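Local coordinates for DegV family protein (Streptococcus agalactiae, PDB 3LUP) that binds a long-chain fatty acid such as elaidic acid and may serve in lipid transport or fatty acid metabolism, at residues 5-10 with 85-90; 128-133 with 149-154; 190-195 with 202-207; 234-239 with 261-266. All blocks are in the same frame, centred on the assembly; numbering follows the deposited sequence.

Interaction 1 (5-10 with 85-90); sequences KLALIT and THVLGL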
loop_
_atom_site.group_PDB
_atom_site.type_symbol
_atom_site.label_atom_id
_atom_site.label_comp_id
_atom_site.label_asym_id
_atom_site.label_seq_id
_atom_site.Cartn_x
_atom_site.Cartn_y
_atom_site.Cartn_z
ATOM N N LYS A 5 -1.295 12.295 23.441
ATOM C CA LYS A 5 -0.050 12.208 22.686
ATOM C C LYS A 5 -0.143 10.942 21.849
ATOM O O LYS A 5 -0.085 9.822 22.372
ATOM C CB LYS A 5 1.169 12.197 23.610
ATOM C CG LYS A 5 2.517 12.106 22.894
ATOM C CD LYS A 5 3.597 12.819 23.688
ATOM C CE LYS A 5 4.984 12.245 23.450
ATOM N NZ LYS A 5 5.289 11.200 24.474
ATOM N N LEU A 6 -0.326 11.143 20.548
ATOM C CA LEU A 6 -0.707 10.074 19.640
ATOM C C LEU A 6 0.481 9.618 18.804
ATOM O O LEU A 6 1.215 10.451 18.254
ATOM C CB LEU A 6 -1.833 10.548 18.724
ATOM C CG LEU A 6 -2.230 9.671 17.530
ATOM C CD1 LEU A 6 -2.957 8.401 18.004
ATOM C CD2 LEU A 6 -3.086 10.458 16.548
ATOM N N ALA A 7 0.682 8.303 18.727
ATOM C CA ALA A 7 1.736 7.759 17.896
ATOM C C ALA A 7 1.133 7.164 16.638
ATOM O O ALA A 7 0.001 6.639 16.654
ATOM C CB ALA A 7 2.513 6.729 18.636
ATOM N N LEU A 8 1.887 7.247 15.549
ATOM C CA LEU A 8 1.483 6.584 14.330
ATOM C C LEU A 8 2.423 5.484 13.894
ATOM O O LEU A 8 3.623 5.708 13.692
ATOM C CB LEU A 8 1.217 7.584 13.195
ATOM C CG LEU A 8 -0.294 7.788 13.142
ATOM C CD1 LEU A 8 -0.676 9.072 13.849
ATOM C CD2 LEU A 8 -0.839 7.736 11.729
ATOM N N ILE A 9 1.868 4.280 13.767
ATOM C CA ILE A 9 2.666 3.152 13.305
ATOM C C ILE A 9 2.185 2.620 11.952
ATOM O O ILE A 9 0.969 2.474 11.691
ATOM C CB ILE A 9 2.778 2.008 14.352
ATOM C CG1 ILE A 9 3.402 2.512 15.648
ATOM C CG2 ILE A 9 3.687 0.911 13.857
ATOM C CD1 ILE A 9 2.433 3.112 16.615
ATOM N N THR A 10 3.174 2.355 11.104
ATOM C CA THR A 10 2.950 1.833 9.779
ATOM C C THR A 10 4.096 0.912 9.408
ATOM O O THR A 10 4.963 0.657 10.228
ATOM C CB THR A 10 2.795 2.971 8.744
ATOM O OG1 THR A 10 2.477 2.398 7.465
ATOM C CG2 THR A 10 4.065 3.802 8.645
ATOM N N THR A 85 -0.139 8.524 24.625
ATOM C CA THR A 85 -1.413 8.083 25.216
ATOM C C THR A 85 -2.268 7.249 24.269
ATOM O O THR A 85 -2.987 6.356 24.709
ATOM C CB THR A 85 -2.259 9.267 25.697
ATOM O OG1 THR A 85 -2.652 10.060 24.570
ATOM C CG2 THR A 85 -1.471 10.113 26.678
ATOM N N HIS A 86 -2.206 7.561 22.979
ATOM C CA HIS A 86 -2.978 6.845 21.982
ATOM C C HIS A 86 -2.073 6.366 20.870
ATOM O O HIS A 86 -1.000 6.944 20.623
ATOM C CB HIS A 86 -4.045 7.739 21.377
ATOM C CG HIS A 86 -5.068 8.230 22.356
ATOM N ND1 HIS A 86 -4.807 9.228 23.267
ATOM C CD2 HIS A 86 -6.361 7.878 22.545
ATOM C CE1 HIS A 86 -5.892 9.460 23.984
ATOM N NE2 HIS A 86 -6.848 8.652 23.568
ATOM N N VAL A 87 -2.522 5.310 20.191
ATOM C CA VAL A 87 -1.798 4.737 19.061
ATOM C C VAL A 87 -2.751 4.411 17.904
ATOM O O VAL A 87 -3.783 3.751 18.103
ATOM C CB VAL A 87 -1.032 3.454 19.488
ATOM C CG1 VAL A 87 -0.368 2.784 18.286
ATOM C CG2 VAL A 87 0.002 3.765 20.569
ATOM N N LEU A 88 -2.395 4.869 16.699
ATOM C CA LEU A 88 -3.074 4.428 15.469
ATOM C C LEU A 88 -2.128 3.657 14.546
ATOM O O LEU A 88 -1.141 4.204 14.038
ATOM C CB LEU A 88 -3.704 5.612 14.738
ATOM C CG LEU A 88 -4.634 5.321 13.557
ATOM C CD1 LEU A 88 -5.812 4.460 13.956
ATOM C CD2 LEU A 88 -5.122 6.633 12.982
ATOM N N GLY A 89 -2.423 2.372 14.364
ATOM C CA GLY A 89 -1.611 1.497 13.519
ATOM C C GLY A 89 -2.291 1.318 12.177
ATOM O O GLY A 89 -3.405 0.770 12.102
ATOM N N LEU A 90 -1.623 1.810 11.128
ATOM C CA LEU A 90 -2.121 1.757 9.739
ATOM C C LEU A 90 -1.186 0.933 8.835
ATOM O O LEU A 90 -0.262 1.458 8.196
ATOM C CB LEU A 90 -2.312 3.165 9.177
ATOM C CG LEU A 90 -3.393 4.041 9.806
ATOM C CD1 LEU A 90 -3.350 5.428 9.180
ATOM C CD2 LEU A 90 -4.770 3.423 9.648
#
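Leu6 lays its CD1 across the base of His86, 3.6 Å from His86 CB, and the two side chains cross at about a right angle. Leu6 CG stands anti to the backbone N (chi1 170°), beside the carbonyl carbon. From there CD1 reaches over the neighbouring strand and fills the dip between His86 and Leu88, 4.4 Å from Leu88 CB. Leu8 continues this row, with CG 4.3 Å from Leu88 CB and CD2 beside Leu90 CD1. On the other face Ala7 is a low point next to Val87. Ile9, paired with Gly89, has no side chain opposite it and turns back so that its CD1 meets Val87 CG1.

Ladder bonds fix the register, among them Ala7 N to His86 O (2.9 Å) and Leu88 N to Ala7 O (3.0 Å). At the start Lys5 O receives both Thr85 N and His86 N; at the far end Thr10 OG1 gives its proton to Leu90 O at 3.0 Å. Helix 69-81 packs on the Ala7, Ile9 and Val87 face, and helix 124-138 on Leu8 and Leu90. Central parallel strands sandwiched between helices in this way are the hallmark of an alpha/beta fold.

Interaction 2 (128-133 with 149-154); sequences GNLVRN and NKIQSQ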
loop_
_atom_site.group_PDB
_atom_site.type_symbol
_atom_site.label_atom_id
_atom_site.label_comp_id
_atom_site.label_asym_id
_atom_site.label_seq_id
_atom_site.Cartn_x
_atom_site.Cartn_y
_atom_site.Cartn_z
ATOM N N GLY A 128 0.062 5.657 2.937
ATOM C CA GLY A 128 0.923 6.712 3.441
ATOM C C GLY A 128 0.123 7.967 3.633
ATOM O O GLY A 128 0.295 8.686 4.622
ATOM N N ASN A 129 -0.767 8.224 2.684
ATOM C CA ASN A 129 -1.726 9.321 2.794
ATOM C C ASN A 129 -2.608 9.222 4.037
ATOM O O ASN A 129 -2.882 10.229 4.658
ATOM C CB ASN A 129 -2.608 9.388 1.550
ATOM C CG ASN A 129 -1.865 9.903 0.309
ATOM O OD1 ASN A 129 -2.392 9.808 -0.801
ATOM N ND2 ASN A 129 -0.660 10.460 0.492
ATOM N N LEU A 130 -3.026 8.010 4.408
ATOM C CA LEU A 130 -3.794 7.818 5.640
ATOM C C LEU A 130 -3.029 8.264 6.873
ATOM O O LEU A 130 -3.582 8.906 7.758
ATOM C CB LEU A 130 -4.243 6.366 5.808
ATOM C CG LEU A 130 -5.383 5.926 4.887
ATOM C CD1 LEU A 130 -5.604 4.421 5.023
ATOM C CD2 LEU A 130 -6.668 6.708 5.135
ATOM N N VAL A 131 -1.755 7.906 6.922
ATOM C CA VAL A 131 -0.881 8.307 8.008
ATOM C C VAL A 131 -0.849 9.829 8.085
ATOM O O VAL A 131 -1.210 10.413 9.104
ATOM C CB VAL A 131 0.540 7.727 7.804
ATOM C CG1 VAL A 131 1.524 8.285 8.820
ATOM C CG2 VAL A 131 0.500 6.185 7.840
ATOM N N ARG A 132 -0.444 10.458 6.987
ATOM C CA ARG A 132 -0.467 11.902 6.849
ATOM C C ARG A 132 -1.816 12.528 7.258
ATOM O O ARG A 132 -1.840 13.507 8.001
ATOM C CB ARG A 132 -0.108 12.259 5.410
ATOM C CG ARG A 132 0.217 13.708 5.153
ATOM C CD ARG A 132 -1.019 14.533 4.857
ATOM N NE ARG A 132 -1.864 13.897 3.850
ATOM C CZ ARG A 132 -1.664 13.980 2.538
ATOM N NH1 ARG A 132 -2.501 13.370 1.705
ATOM N NH2 ARG A 132 -0.634 14.667 2.054
ATOM N N ASN A 133 -2.924 11.980 6.767
ATOM C CA ASN A 133 -4.256 12.487 7.109
ATOM C C ASN A 133 -4.509 12.468 8.606
ATOM O O ASN A 133 -4.953 13.465 9.182
ATOM C CB ASN A 133 -5.366 11.714 6.381
ATOM C CG ASN A 133 -5.369 11.974 4.897
ATOM O OD1 ASN A 133 -4.525 12.711 4.392
ATOM N ND2 ASN A 133 -6.302 11.359 4.179
ATOM N N ASN A 149 -12.554 7.422 13.208
ATOM C CA ASN A 149 -13.769 7.482 12.444
ATOM C C ASN A 149 -13.514 8.014 11.034
ATOM O O ASN A 149 -13.858 7.362 10.043
ATOM C CB ASN A 149 -14.714 8.400 13.170
ATOM C CG ASN A 149 -16.028 7.783 13.393
ATOM O OD1 ASN A 149 -16.901 7.846 12.520
ATOM N ND2 ASN A 149 -16.209 7.177 14.572
ATOM N N LYS A 150 -12.905 9.198 10.968
ATOM C CA LYS A 150 -12.579 9.858 9.710
ATOM C C LYS A 150 -11.686 8.967 8.858
ATOM O O LYS A 150 -11.857 8.897 7.640
ATOM C CB LYS A 150 -11.897 11.200 9.971
ATOM C CG LYS A 150 -11.784 12.105 8.751
ATOM C CD LYS A 150 -11.566 13.568 9.177
ATOM C CE LYS A 150 -11.085 14.464 8.032
ATOM N NZ LYS A 150 -12.184 15.041 7.225
ATOM N N ILE A 151 -10.751 8.270 9.497
ATOM C CA ILE A 151 -9.857 7.411 8.758
ATOM C C ILE A 151 -10.567 6.166 8.212
ATOM O O ILE A 151 -10.345 5.798 7.063
ATOM C CB ILE A 151 -8.602 7.053 9.565
ATOM C CG1 ILE A 151 -7.717 8.295 9.769
ATOM C CG2 ILE A 151 -7.819 5.950 8.865
ATOM C CD1 ILE A 151 -6.921 8.733 8.544
ATOM N N GLN A 152 -11.437 5.541 9.005
ATOM C CA GLN A 152 -12.233 4.392 8.537
ATOM C C GLN A 152 -13.114 4.691 7.331
ATOM O O GLN A 152 -13.170 3.892 6.379
ATOM C CB GLN A 152 -13.066 3.790 9.666
ATOM C CG GLN A 152 -12.443 2.521 10.240
ATOM C CD GLN A 152 -12.786 2.283 11.712
ATOM O OE1 GLN A 152 -13.681 2.936 12.281
ATOM N NE2 GLN A 152 -12.065 1.340 12.341
ATOM N N SER A 153 -13.794 5.836 7.366
ATOM C CA SER A 153 -14.584 6.285 6.221
ATOM C C SER A 153 -13.690 6.645 5.026
ATOM O O SER A 153 -14.104 6.492 3.878
ATOM C CB SER A 153 -15.523 7.446 6.592
ATOM O OG SER A 153 -14.821 8.665 6.754
ATOM N N GLN A 154 -12.472 7.114 5.301
ATOM C CA GLN A 154 -11.486 7.368 4.246
ATOM C C GLN A 154 -10.987 6.073 3.643
ATOM O O GLN A 154 -10.808 5.971 2.428
ATOM C CB GLN A 154 -10.297 8.161 4.775
ATOM C CG GLN A 154 -10.491 9.656 4.714
ATOM C CD GLN A 154 -9.255 10.388 5.159
ATOM O OE1 GLN A 154 -8.164 9.812 5.233
ATOM N NE2 GLN A 154 -9.412 11.667 5.469
#
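Leu130 and Ile151 carry the apolar part of this helix-helix contact. Leu130 CD2 lies 4.0 Å from Ile151 CD1, and Ile151 CG2 touches the same methyl. Ile151 CD1 also reaches past the leucine side chain to its backbone, 3.4 Å from Leu130 O, and rests on Asn133 CB at 4.0 Å. The isoleucine tip therefore sits between successive turns of the facing helix. Leu130 and Gln154 slide past each other in opposite directions, with Leu130 CD2 3.9 Å from Gln154 CB.

The polar part is a single amide-amide hydrogen bond. Asn133 ND2 donates to Gln154 OE1 at 2.6 Å, nearly straight at the hydrogen. The acceptor lies in the plane of the asparagine amide, but the donor stands above the plane of the glutamine amide (41° out of it), and the two amide planes are turned 87° apart. The Gln154 chain is extended beyond CG, which brings its carboxamide to the other helix. Within 128-133, Arg132 NE holds Asn133 OD1 at 3.0 Å, in the carbonyl plane, so both ends of this buried amide are engaged and its rotation is fixed.

The short axes run roughly antiparallel, at 156°, and stay 10.6 Å apart, so side chains rather than backbones bridge most of the gap. Arg132 also forms a salt bridge through NH1 to Asp231, and Gln154 NE2 donates to Asn285 OD1. The polar side of the contact thus borders strand 277-283 and the chain end, while Val131, on helix 124-138, packs against strand 6-11.

Interaction 3 (190-195 with 202-207); sequences KPVLHF and VVYEKV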
loop_
_atom_site.group_PDB
_atom_site.type_symbol
_atom_site.label_atom_id
_atom_site.label_comp_id
_atom_site.label_asym_id
_atom_site.label_seq_id
_atom_site.Cartn_x
_atom_site.Cartn_y
_atom_site.Cartn_z
ATOM N N LYS A 190 -4.506 -8.394 -20.970
ATOM C CA LYS A 190 -3.985 -7.424 -20.002
ATOM C C LYS A 190 -5.101 -6.983 -19.055
ATOM O O LYS A 190 -5.720 -5.934 -19.263
ATOM C CB LYS A 190 -3.349 -6.222 -20.720
ATOM C CG LYS A 190 -1.900 -6.434 -21.168
ATOM C CD LYS A 190 -0.917 -6.201 -20.001
ATOM C CE LYS A 190 0.557 -6.417 -20.377
ATOM N NZ LYS A 190 0.844 -7.604 -21.249
ATOM N N PRO A 191 -5.386 -7.797 -18.016
ATOM C CA PRO A 191 -6.500 -7.499 -17.109
ATOM C C PRO A 191 -6.229 -6.310 -16.207
ATOM O O PRO A 191 -5.084 -6.050 -15.829
ATOM C CB PRO A 191 -6.587 -8.752 -16.257
ATOM C CG PRO A 191 -5.185 -9.303 -16.270
ATOM C CD PRO A 191 -4.698 -9.054 -17.646
ATOM N N VAL A 192 -7.293 -5.586 -15.887
ATOM C CA VAL A 192 -7.276 -4.546 -14.871
ATOM C C VAL A 192 -7.698 -5.193 -13.551
ATOM O O VAL A 192 -8.741 -5.870 -13.465
ATOM C CB VAL A 192 -8.242 -3.379 -15.223
ATOM C CG1 VAL A 192 -8.113 -2.246 -14.225
ATOM C CG2 VAL A 192 -7.987 -2.859 -16.619
ATOM N N LEU A 193 -6.870 -4.985 -12.532
ATOM C CA LEU A 193 -7.086 -5.556 -11.205
ATOM C C LEU A 193 -7.329 -4.441 -10.225
ATOM O O LEU A 193 -6.932 -3.307 -10.470
ATOM C CB LEU A 193 -5.860 -6.356 -10.771
ATOM C CG LEU A 193 -5.350 -7.377 -11.793
ATOM C CD1 LEU A 193 -3.929 -7.778 -11.508
ATOM C CD2 LEU A 193 -6.259 -8.576 -11.826
ATOM N N HIS A 194 -8.006 -4.758 -9.127
ATOM C CA HIS A 194 -8.243 -3.784 -8.078
ATOM C C HIS A 194 -8.357 -4.422 -6.705
ATOM O O HIS A 194 -8.365 -5.643 -6.585
ATOM C CB HIS A 194 -9.468 -2.931 -8.415
ATOM C CG HIS A 194 -10.786 -3.582 -8.126
ATOM N ND1 HIS A 194 -11.040 -4.914 -8.373
ATOM C CD2 HIS A 194 -11.939 -3.065 -7.638
ATOM C CE1 HIS A 194 -12.289 -5.193 -8.041
ATOM N NE2 HIS A 194 -12.855 -4.088 -7.592
ATOM N N PHE A 195 -8.420 -3.593 -5.669
ATOM C CA PHE A 195 -8.698 -4.075 -4.314
ATOM C C PHE A 195 -10.188 -4.194 -4.012
ATOM O O PHE A 195 -10.958 -3.254 -4.221
ATOM C CB PHE A 195 -8.046 -3.166 -3.290
ATOM C CG PHE A 195 -6.591 -3.450 -3.065
ATOM C CD1 PHE A 195 -6.162 -4.039 -1.869
ATOM C CD2 PHE A 195 -5.640 -3.117 -4.030
ATOM C CE1 PHE A 195 -4.816 -4.299 -1.636
ATOM C CE2 PHE A 195 -4.276 -3.385 -3.809
ATOM C CZ PHE A 195 -3.869 -3.979 -2.601
ATOM N N VAL A 202 -8.447 -8.665 -6.793
ATOM C CA VAL A 202 -9.303 -9.448 -7.685
ATOM C C VAL A 202 -9.238 -8.810 -9.071
ATOM O O VAL A 202 -8.735 -7.686 -9.220
ATOM C CB VAL A 202 -10.806 -9.565 -7.189
ATOM C CG1 VAL A 202 -10.874 -10.044 -5.767
ATOM C CG2 VAL A 202 -11.562 -8.261 -7.334
ATOM N N VAL A 203 -9.727 -9.527 -10.084
ATOM C CA VAL A 203 -9.771 -8.974 -11.425
ATOM C C VAL A 203 -10.972 -8.053 -11.529
ATOM O O VAL A 203 -12.112 -8.460 -11.320
ATOM C CB VAL A 203 -9.830 -10.067 -12.521
ATOM C CG1 VAL A 203 -9.743 -9.442 -13.909
ATOM C CG2 VAL A 203 -8.712 -11.089 -12.319
ATOM N N TYR A 204 -10.706 -6.793 -11.835
ATOM C CA TYR A 204 -11.780 -5.862 -12.106
ATOM C C TYR A 204 -12.361 -6.125 -13.498
ATOM O O TYR A 204 -13.558 -6.352 -13.634
ATOM C CB TYR A 204 -11.277 -4.424 -11.971
ATOM C CG TYR A 204 -12.343 -3.377 -12.172
ATOM C CD1 TYR A 204 -13.328 -3.159 -11.206
ATOM C CD2 TYR A 204 -12.358 -2.595 -13.328
ATOM C CE1 TYR A 204 -14.310 -2.191 -11.388
ATOM C CE2 TYR A 204 -13.330 -1.621 -13.519
ATOM C CZ TYR A 204 -14.303 -1.426 -12.547
ATOM O OH TYR A 204 -15.262 -0.467 -12.751
ATOM N N GLU A 205 -11.501 -6.133 -14.520
ATOM C CA GLU A 205 -11.959 -6.195 -15.908
ATOM C C GLU A 205 -10.952 -6.939 -16.808
ATOM O O GLU A 205 -9.740 -6.735 -16.680
ATOM C CB GLU A 205 -12.188 -4.761 -16.404
ATOM C CG GLU A 205 -13.109 -4.603 -17.602
ATOM C CD GLU A 205 -13.434 -3.132 -17.910
ATOM O OE1 GLU A 205 -13.748 -2.369 -16.958
ATOM O OE2 GLU A 205 -13.386 -2.743 -19.110
ATOM N N LYS A 206 -11.454 -7.810 -17.691
ATOM C CA LYS A 206 -10.632 -8.388 -18.761
ATOM C C LYS A 206 -10.465 -7.325 -19.842
ATOM O O LYS A 206 -11.442 -6.897 -20.457
ATOM C CB LYS A 206 -11.277 -9.647 -19.365
ATOM C CG LYS A 206 -11.136 -10.940 -18.543
ATOM C CD LYS A 206 -11.813 -12.150 -19.211
ATOM C CE LYS A 206 -10.806 -13.114 -19.839
ATOM N NZ LYS A 206 -11.376 -14.016 -20.896
ATOM N N VAL A 207 -9.239 -6.863 -20.044
ATOM C CA VAL A 207 -8.940 -5.925 -21.125
ATOM C C VAL A 207 -7.923 -6.609 -22.018
ATOM O O VAL A 207 -6.980 -7.228 -21.532
ATOM C CB VAL A 207 -8.407 -4.561 -20.604
ATOM C CG1 VAL A 207 -8.085 -3.631 -21.760
ATOM C CG2 VAL A 207 -9.442 -3.903 -19.698
#
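Val192 O is gripped by two backbone amides in succession: Glu205 N at 3.0 Å, and Tyr204 N at 2.7 Å in a bond that is weak because it is bent to 128°. With Tyr204 and Glu205 both facing Val192, this is a classic beta bulge in the hairpin of strands 192-195 and 201-205. The register moves by one residue here, from Val192 opposite Glu205 to Leu193 opposite Val203. Beyond the bulge, His194 and Val202 close a regular hydrogen-bonded pair, His194 N to Val202 O and Val202 N to His194 O both measuring 3.0 Å.

The extra residue turns Tyr204 toward the facing strand, where its ring meets His194. The pair is edge-to-face, with centroids 5.0 Å apart and planes at 64°; Tyr204 CD1 stands over the centre of the imidazole. Phe161 meets both rings from the adjacent strand 159-163. Glu205 leads away to a salt bridge with Arg216 of helix 210-224. Val192 points to that same helix, and its CG2 meets Val207 CG2 at 3.6 Å. Leu193 and Val203 diverge, yet Leu193 CD2 meets Val203 CG2 at 3.5 Å. Phe195, at the end of its strand, belongs to the elaidic acid pocket. The imidazole carbon His194 CE1 also meets Val202 CG2, a methyl placed between the backbone N and the carbonyl carbon by a chi1 near -52° for CG1.

Interaction 4 (234-239 with 261-266); sequences IIHSRA and IVSFGG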
loop_
_atom_site.group_PDB
_atom_site.type_symbol
_atom_site.label_atom_id
_atom_site.label_comp_id
_atom_site.label_asym_id
_atom_site.label_seq_id
_atom_site.Cartn_x
_atom_site.Cartn_y
_atom_site.Cartn_z
ATOM N N ILE A 234 0.057 7.738 -9.360
ATOM C CA ILE A 234 0.425 6.703 -10.312
ATOM C C ILE A 234 1.690 6.042 -9.781
ATOM O O ILE A 234 2.672 6.715 -9.451
ATOM C CB ILE A 234 0.698 7.256 -11.704
ATOM C CG1 ILE A 234 -0.498 8.060 -12.202
ATOM C CG2 ILE A 234 1.030 6.112 -12.670
ATOM C CD1 ILE A 234 -0.148 9.001 -13.343
ATOM N N ILE A 235 1.662 4.724 -9.679
ATOM C CA ILE A 235 2.739 4.000 -9.023
ATOM C C ILE A 235 3.210 2.900 -9.964
ATOM O O ILE A 235 2.391 2.248 -10.592
ATOM C CB ILE A 235 2.271 3.399 -7.680
ATOM C CG1 ILE A 235 1.373 4.393 -6.930
ATOM C CG2 ILE A 235 3.467 2.986 -6.826
ATOM C CD1 ILE A 235 0.123 3.773 -6.351
ATOM N N HIS A 236 4.520 2.707 -10.075
ATOM C CA HIS A 236 5.051 1.725 -10.996
ATOM C C HIS A 236 6.287 1.025 -10.461
ATOM O O HIS A 236 7.026 1.581 -9.638
ATOM C CB HIS A 236 5.376 2.390 -12.335
ATOM C CG HIS A 236 6.507 3.357 -12.260
ATOM N ND1 HIS A 236 7.797 3.017 -12.602
ATOM C CD2 HIS A 236 6.553 4.644 -11.845
ATOM C CE1 HIS A 236 8.586 4.060 -12.420
ATOM N NE2 HIS A 236 7.855 5.062 -11.965
ATOM N N SER A 237 6.515 -0.196 -10.936
ATOM C CA SER A 237 7.755 -0.908 -10.642
ATOM C C SER A 237 8.633 -0.930 -11.899
ATOM O O SER A 237 8.602 -1.878 -12.681
ATOM C CB SER A 237 7.474 -2.317 -10.101
ATOM O OG SER A 237 6.689 -3.078 -11.016
ATOM N N ARG A 238 9.406 0.139 -12.089
ATOM C CA ARG A 238 10.253 0.313 -13.287
ATOM C C ARG A 238 9.433 0.240 -14.587
ATOM O O ARG A 238 9.745 -0.526 -15.498
ATOM C CB ARG A 238 11.424 -0.690 -13.302
ATOM C CG ARG A 238 12.370 -0.587 -12.106
ATOM C CD ARG A 238 13.742 -0.128 -12.514
ATOM N NE ARG A 238 14.659 -0.068 -11.372
ATOM C CZ ARG A 238 15.759 -0.810 -11.236
ATOM N NH1 ARG A 238 16.102 -1.698 -12.167
ATOM N NH2 ARG A 238 16.518 -0.665 -10.153
ATOM N N ALA A 239 8.366 1.034 -14.634
ATOM C CA ALA A 239 7.475 1.134 -15.794
ATOM C C ALA A 239 7.213 2.614 -16.056
ATOM O O ALA A 239 6.075 3.045 -16.249
ATOM C CB ALA A 239 6.167 0.370 -15.552
ATOM N N ILE A 261 3.661 10.925 -9.596
ATOM C CA ILE A 261 4.242 9.627 -9.974
ATOM C C ILE A 261 5.256 9.161 -8.919
ATOM O O ILE A 261 6.188 9.892 -8.548
ATOM C CB ILE A 261 4.877 9.616 -11.399
ATOM C CG1 ILE A 261 3.838 9.999 -12.472
ATOM C CG2 ILE A 261 5.457 8.238 -11.709
ATOM C CD1 ILE A 261 4.402 10.381 -13.851
ATOM N N VAL A 262 5.049 7.944 -8.424
ATOM C CA VAL A 262 5.887 7.377 -7.377
ATOM C C VAL A 262 6.164 5.918 -7.689
ATOM O O VAL A 262 5.400 5.276 -8.423
ATOM C CB VAL A 262 5.231 7.483 -5.971
ATOM C CG1 VAL A 262 5.053 8.928 -5.573
ATOM C CG2 VAL A 262 3.894 6.725 -5.898
ATOM N N SER A 263 7.253 5.405 -7.121
ATOM C CA SER A 263 7.657 4.022 -7.312
ATOM C C SER A 263 7.212 3.051 -6.225
ATOM O O SER A 263 6.926 3.460 -5.089
ATOM C CB SER A 263 9.162 3.953 -7.446
ATOM O OG SER A 263 9.487 4.316 -8.764
ATOM N N PHE A 264 7.154 1.768 -6.601
ATOM C CA PHE A 264 7.045 0.678 -5.643
ATOM C C PHE A 264 8.448 0.348 -5.118
ATOM O O PHE A 264 9.454 0.698 -5.751
ATOM C CB PHE A 264 6.431 -0.574 -6.289
ATOM C CG PHE A 264 4.975 -0.426 -6.702
ATOM C CD1 PHE A 264 3.960 -0.272 -5.745
ATOM C CD2 PHE A 264 4.611 -0.490 -8.047
ATOM C CE1 PHE A 264 2.597 -0.159 -6.135
ATOM C CE2 PHE A 264 3.276 -0.362 -8.442
ATOM C CZ PHE A 264 2.265 -0.203 -7.484
ATOM N N GLY A 265 8.508 -0.299 -3.952
ATOM C CA GLY A 265 9.742 -0.892 -3.431
ATOM C C GLY A 265 9.756 -2.396 -3.708
ATOM O O GLY A 265 8.887 -2.904 -4.413
ATOM N N GLY A 266 10.748 -3.099 -3.155
ATOM C CA GLY A 266 10.965 -4.512 -3.420
ATOM C C GLY A 266 9.857 -5.362 -2.843
ATOM O O GLY A 266 9.557 -6.444 -3.352
HETATM O O HOH W 1 10.272 2.286 -10.352
#
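Phe264 spreads its ring under Ile235 and past the start of the loop at Ser237. Its CB lies 4.0 Å from His236 O, and CG, set anti to the carbonyl carbon (chi1 -67°), begins a ring that turns under the facing strand. Along one rim, CD1 and CE1 both meet Ile235 CG2, and CZ touches Ile235 CB at 3.6 Å. Along the other, CD2 runs beside the backbone, 3.5 Å from Ser237 N, which lies at the ring edge near its plane, while CE2 comes to Ile235 O. The methyl Ile235 CG2 stands over the centre of the Phe264 ring, 12° off the ring normal, a CH-pi contact. Ile235 CG1 meanwhile lies alongside Val262 CG2 at 3.6 Å.

Parallel ladder bonds hold these groups in register: Val262 N to Ile234 O, His236 N to Val262 O, and Phe264 N to His236 O at 3.0 Å, this last donor standing above the carbonyl plane. On the other face His236 packs its CD2 on Ile261 CG2 at 3.8 Å. Its ND1 accepts Ala239 N at 2.9 Å, with Ala239 at the N-cap of helix 240-252. A water joins Ser263 OG (2.7 Å) to Arg238 N.

The chemistry thus divides by face. Ile235 and Phe264 both touch the elaidic acid and offer it an apolar wall. His236 and Ser263 lie on the other side, and because ND1 accepts a bond, a neutral imidazole would probably carry its proton on NE2.

In the fold
The four contacts follow one another along the chain without interleaving. Interactions 1 and 2 are neighbours, centres about 12 Å apart, and touch: Leu90 CD1 packs 3.6 Å from Leu130 CB, so helix 124-138 links the four-stranded parallel sheet to helix 144-155. Interactions 3 and 4, centres about 18 Å apart, lie at the two ends of the six-stranded mixed sheet, the first in a hairpin, the second in a beta-alpha-beta unit. Interaction 1 sits across the chain's centre from both, its centre about 34 Å and 27 Å from theirs. The fatty acid is contacted by residues of interactions 3 and 4, whereas side chains of interactions 1 and 2 stay about 11 to 12 Å away.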